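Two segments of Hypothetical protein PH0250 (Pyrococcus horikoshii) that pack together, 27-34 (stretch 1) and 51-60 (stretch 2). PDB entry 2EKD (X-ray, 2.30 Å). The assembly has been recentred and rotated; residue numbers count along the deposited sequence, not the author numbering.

Stretch 1 (27-34) RAELLLYY
Stretch 2, residues 51-60: TYYEFYTRLK

Two helical segments of one chain cross almost at right angles. Residues 29-34 of stretch 1 are helical, and so is all of stretch 2, 51-60; both helices run on later in the chain. The angle between their N-to-C directions is 93° (signed -93°), and the axes approach to 9.8 Å. Backbone phi/psi values are near -60/-40 throughout, except at Arg 27 (61/47) and Ala 28 (-55/-22). The Tyr 33 N to Glu 29 O hydrogen bond is 2.8 Å, and Leu 59 N to Phe 55 O is 3.1 Å.

The register is set by Glu 29 and Phe 55, whose CA atoms lie 5.3 Å apart. So close an approach brings the Phe 55 ring against backbone as well as side chains. Phe 55 (chi1 -86°, m; chi2 54°) starts sideways, but its ring end comes nearer to stretch 1. Its CD2 is 3.5 Å from Glu 29 CA, and its CE2 is 4.0 Å from Ala 28 C. Ala 28 CB lies 4.3 Å from Phe 55 CE2; its side chain is a single methyl. Leu 32 (t, p) points toward stretch 2 and fills the space beside two rings. Its CD2 lies 3.5 Å from Phe 55 CD2 and 4.0 Å from Tyr 52 CE1, at the edge of the Tyr 52 ring. Tyr 52 has chi1 t and chi2 36°; its hydroxyl is hydrogen-bonded elsewhere in the structure.

Leu 59 (m, t) is a bump on stretch 2. It points toward stretch 1 and enters a hollow bordered by Glu 29, Leu 30 and Tyr 33. Leu 59 CD2 is 3.6 Å from Glu 29 CG and 4.1 Å from Leu 30 CD2. Leu 59 CD1 is 4.0 Å from Tyr 33 CB. Leu 30 (m, t) starts away, but its end comes nearer. Tyr 33 is sideways, with chi1 t and chi2 77°.

Glu 29 combines apolar packing with charge. Its methylene carbons pack against Phe 55 and Leu 59, while chi1 59° (p), chi2 -99° and chi3 27° set its carboxylate beside Arg 58. Glu 29 OE1 accepts a hydrogen bond from Arg 58 NH2 at 2.9 Å and a weak one from Arg 58 NE at 3.2 Å. Together they form a salt bridge at the guanidinium edge. Arg 58 uses chi values of -112°, 138°, 52° and -144°. Both residues are buried, so the pairing offsets their charges. The stretches bury 427 Å² in total, and Glu 29 and Leu 59 are each covered by 93 Å².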

# COMPACT_ATOMS: atom_id res chain seq x y z
N ARG F 27 -8.73 -18.07 -20.23
CA ARG F 27 -9.02 -18.44 -21.61
C ARG F 27 -10.51 -18.15 -21.84
O ARG F 27 -11.25 -18.98 -22.37
CB ARG F 27 -8.73 -19.92 -21.87
CG ARG F 27 -7.26 -20.27 -21.93
CD ARG F 27 -7.06 -21.62 -22.61
NE ARG F 27 -7.71 -22.70 -21.87
CZ ARG F 27 -7.78 -23.96 -22.30
NH1 ARG F 27 -7.23 -24.29 -23.47
NH2 ARG F 27 -8.39 -24.88 -21.57
N ALA F 28 -10.94 -16.96 -21.41
CA ALA F 28 -12.32 -16.53 -21.54
C ALA F 28 -12.86 -16.59 -22.97
O ALA F 28 -14.06 -16.64 -23.18
CB ALA F 28 -12.47 -15.10 -20.98
N GLU F 29 -11.97 -16.58 -23.95
CA GLU F 29 -12.40 -16.65 -25.34
C GLU F 29 -13.23 -17.92 -25.59
O GLU F 29 -14.14 -17.91 -26.44
CB GLU F 29 -11.19 -16.62 -26.28
CG GLU F 29 -10.20 -17.75 -26.05
CD GLU F 29 -9.00 -17.32 -25.21
OE1 GLU F 29 -9.12 -16.38 -24.40
OE2 GLU F 29 -7.92 -17.94 -25.37
N LEU F 30 -12.92 -19.00 -24.87
CA LEU F 30 -13.65 -20.26 -25.03
C LEU F 30 -15.13 -20.10 -24.68
O LEU F 30 -15.99 -20.67 -25.34
CB LEU F 30 -13.05 -21.37 -24.15
CG LEU F 30 -11.60 -21.81 -24.37
CD1 LEU F 30 -11.32 -23.06 -23.52
CD2 LEU F 30 -11.37 -22.13 -25.84
N LEU F 31 -15.41 -19.32 -23.64
CA LEU F 31 -16.78 -19.08 -23.22
C LEU F 31 -17.48 -18.19 -24.23
O LEU F 31 -18.68 -18.33 -24.48
CB LEU F 31 -16.83 -18.40 -21.84
CG LEU F 31 -18.25 -18.15 -21.33
CD1 LEU F 31 -18.99 -19.48 -21.19
CD2 LEU F 31 -18.20 -17.41 -20.00
N LEU F 32 -16.72 -17.27 -24.82
CA LEU F 32 -17.26 -16.38 -25.83
C LEU F 32 -17.64 -17.20 -27.05
O LEU F 32 -18.72 -17.03 -27.61
CB LEU F 32 -16.23 -15.34 -26.26
CG LEU F 32 -16.76 -14.55 -27.47
CD1 LEU F 32 -17.91 -13.64 -27.00
CD2 LEU F 32 -15.65 -13.74 -28.11
N TYR F 33 -16.74 -18.09 -27.47
CA TYR F 33 -17.00 -18.92 -28.63
C TYR F 33 -18.27 -19.73 -28.39
O TYR F 33 -19.11 -19.86 -29.26
CB TYR F 33 -15.84 -19.89 -28.88
CG TYR F 33 -16.00 -20.68 -30.16
CD1 TYR F 33 -15.74 -20.09 -31.40
CD2 TYR F 33 -16.46 -22.00 -30.14
CE1 TYR F 33 -15.93 -20.78 -32.58
CE2 TYR F 33 -16.66 -22.71 -31.33
CZ TYR F 33 -16.39 -22.09 -32.55
OH TYR F 33 -16.58 -22.78 -33.73
N TYR F 34 -18.38 -20.27 -27.18
CA TYR F 34 -19.54 -21.06 -26.79
C TYR F 34 -20.83 -20.27 -26.92
O TYR F 34 -21.84 -20.78 -27.42
CB TYR F 34 -19.35 -21.54 -25.35
CG TYR F 34 -20.56 -22.19 -24.72
CD1 TYR F 34 -20.77 -23.58 -24.82
CD2 TYR F 34 -21.49 -21.43 -24.01
CE1 TYR F 34 -21.87 -24.19 -24.22
CE2 TYR F 34 -22.59 -22.04 -23.39
CZ TYR F 34 -22.77 -23.41 -23.50
OH TYR F 34 -23.84 -24.00 -22.87
N THR F 51 -10.85 -5.53 -28.84
CA THR F 51 -10.76 -6.71 -27.98
C THR F 51 -11.31 -7.95 -28.70
O THR F 51 -10.84 -9.06 -28.48
CB THR F 51 -11.51 -6.49 -26.65
OG1 THR F 51 -10.97 -5.32 -26.01
CG2 THR F 51 -11.35 -7.69 -25.73
N TYR F 52 -12.29 -7.75 -29.58
CA TYR F 52 -12.88 -8.87 -30.31
C TYR F 52 -11.80 -9.51 -31.19
O TYR F 52 -11.69 -10.74 -31.26
CB TYR F 52 -14.06 -8.39 -31.15
CG TYR F 52 -14.90 -9.51 -31.74
CD1 TYR F 52 -15.13 -10.69 -31.02
CD2 TYR F 52 -15.52 -9.37 -32.98
CE1 TYR F 52 -15.96 -11.69 -31.52
CE2 TYR F 52 -16.35 -10.37 -33.50
CZ TYR F 52 -16.57 -11.52 -32.76
OH TYR F 52 -17.42 -12.49 -33.23
N TYR F 53 -11.00 -8.68 -31.84
CA TYR F 53 -9.90 -9.18 -32.67
C TYR F 53 -8.98 -10.08 -31.84
O TYR F 53 -8.54 -11.14 -32.32
CB TYR F 53 -9.10 -8.01 -33.25
CG TYR F 53 -7.80 -8.44 -33.90
CD1 TYR F 53 -7.79 -9.05 -35.15
CD2 TYR F 53 -6.58 -8.28 -33.24
CE1 TYR F 53 -6.60 -9.51 -35.73
CE2 TYR F 53 -5.38 -8.73 -33.80
CZ TYR F 53 -5.40 -9.34 -35.05
OH TYR F 53 -4.23 -9.85 -35.57
N GLU F 54 -8.67 -9.68 -30.61
CA GLU F 54 -7.79 -10.47 -29.74
C GLU F 54 -8.41 -11.82 -29.38
O GLU F 54 -7.73 -12.84 -29.40
CB GLU F 54 -7.44 -9.69 -28.46
CG GLU F 54 -6.94 -8.27 -28.72
CD GLU F 54 -6.55 -7.51 -27.45
OE1 GLU F 54 -7.20 -7.71 -26.41
OE2 GLU F 54 -5.60 -6.71 -27.51
N PHE F 55 -9.71 -11.82 -29.06
CA PHE F 55 -10.40 -13.07 -28.72
C PHE F 55 -10.43 -13.97 -29.96
O PHE F 55 -10.19 -15.18 -29.88
CB PHE F 55 -11.84 -12.80 -28.27
CG PHE F 55 -11.98 -12.50 -26.80
CD1 PHE F 55 -11.24 -11.49 -26.21
CD2 PHE F 55 -12.88 -13.22 -26.02
CE1 PHE F 55 -11.39 -11.20 -24.85
CE2 PHE F 55 -13.04 -12.93 -24.67
CZ PHE F 55 -12.29 -11.91 -24.08
N TYR F 56 -10.73 -13.36 -31.09
CA TYR F 56 -10.80 -14.05 -32.38
C TYR F 56 -9.47 -14.72 -32.73
O TYR F 56 -9.44 -15.90 -33.08
CB TYR F 56 -11.18 -13.04 -33.46
CG TYR F 56 -11.09 -13.56 -34.88
CD1 TYR F 56 -12.14 -14.27 -35.44
CD2 TYR F 56 -9.97 -13.30 -35.66
CE1 TYR F 56 -12.09 -14.71 -36.76
CE2 TYR F 56 -9.89 -13.74 -36.97
CZ TYR F 56 -10.96 -14.44 -37.52
OH TYR F 56 -10.90 -14.85 -38.83
N THR F 57 -8.39 -13.96 -32.64
CA THR F 57 -7.05 -14.46 -32.95
C THR F 57 -6.63 -15.65 -32.09
O THR F 57 -6.06 -16.61 -32.58
CB THR F 57 -5.99 -13.34 -32.78
OG1 THR F 57 -6.23 -12.31 -33.75
CG2 THR F 57 -4.59 -13.89 -32.99
N ARG F 58 -6.91 -15.58 -30.79
CA ARG F 58 -6.55 -16.65 -29.87
C ARG F 58 -7.31 -17.93 -30.20
O ARG F 58 -6.75 -19.02 -30.13
CB ARG F 58 -6.82 -16.23 -28.42
CG ARG F 58 -5.56 -16.05 -27.58
CD ARG F 58 -5.63 -14.81 -26.70
NE ARG F 58 -6.85 -14.75 -25.88
CZ ARG F 58 -7.48 -13.61 -25.61
NH1 ARG F 58 -7.01 -12.47 -26.09
NH2 ARG F 58 -8.58 -13.61 -24.87
N LEU F 59 -8.58 -17.78 -30.55
CA LEU F 59 -9.42 -18.92 -30.89
C LEU F 59 -8.93 -19.52 -32.21
O LEU F 59 -8.88 -20.74 -32.37
CB LEU F 59 -10.88 -18.47 -31.03
CG LEU F 59 -11.56 -18.13 -29.70
CD1 LEU F 59 -12.89 -17.44 -29.93
CD2 LEU F 59 -11.75 -19.42 -28.90
N LYS F 60 -8.56 -18.64 -33.14
CA LYS F 60 -8.07 -19.05 -34.45
C LYS F 60 -6.80 -19.88 -34.34
O LYS F 60 -6.70 -20.94 -34.93
CB LYS F 60 -7.83 -17.82 -35.32
CG LYS F 60 -7.65 -18.10 -36.81
CD LYS F 60 -7.69 -16.79 -37.59
CE LYS F 60 -7.68 -16.99 -39.10
NZ LYS F 60 -6.32 -17.25 -39.61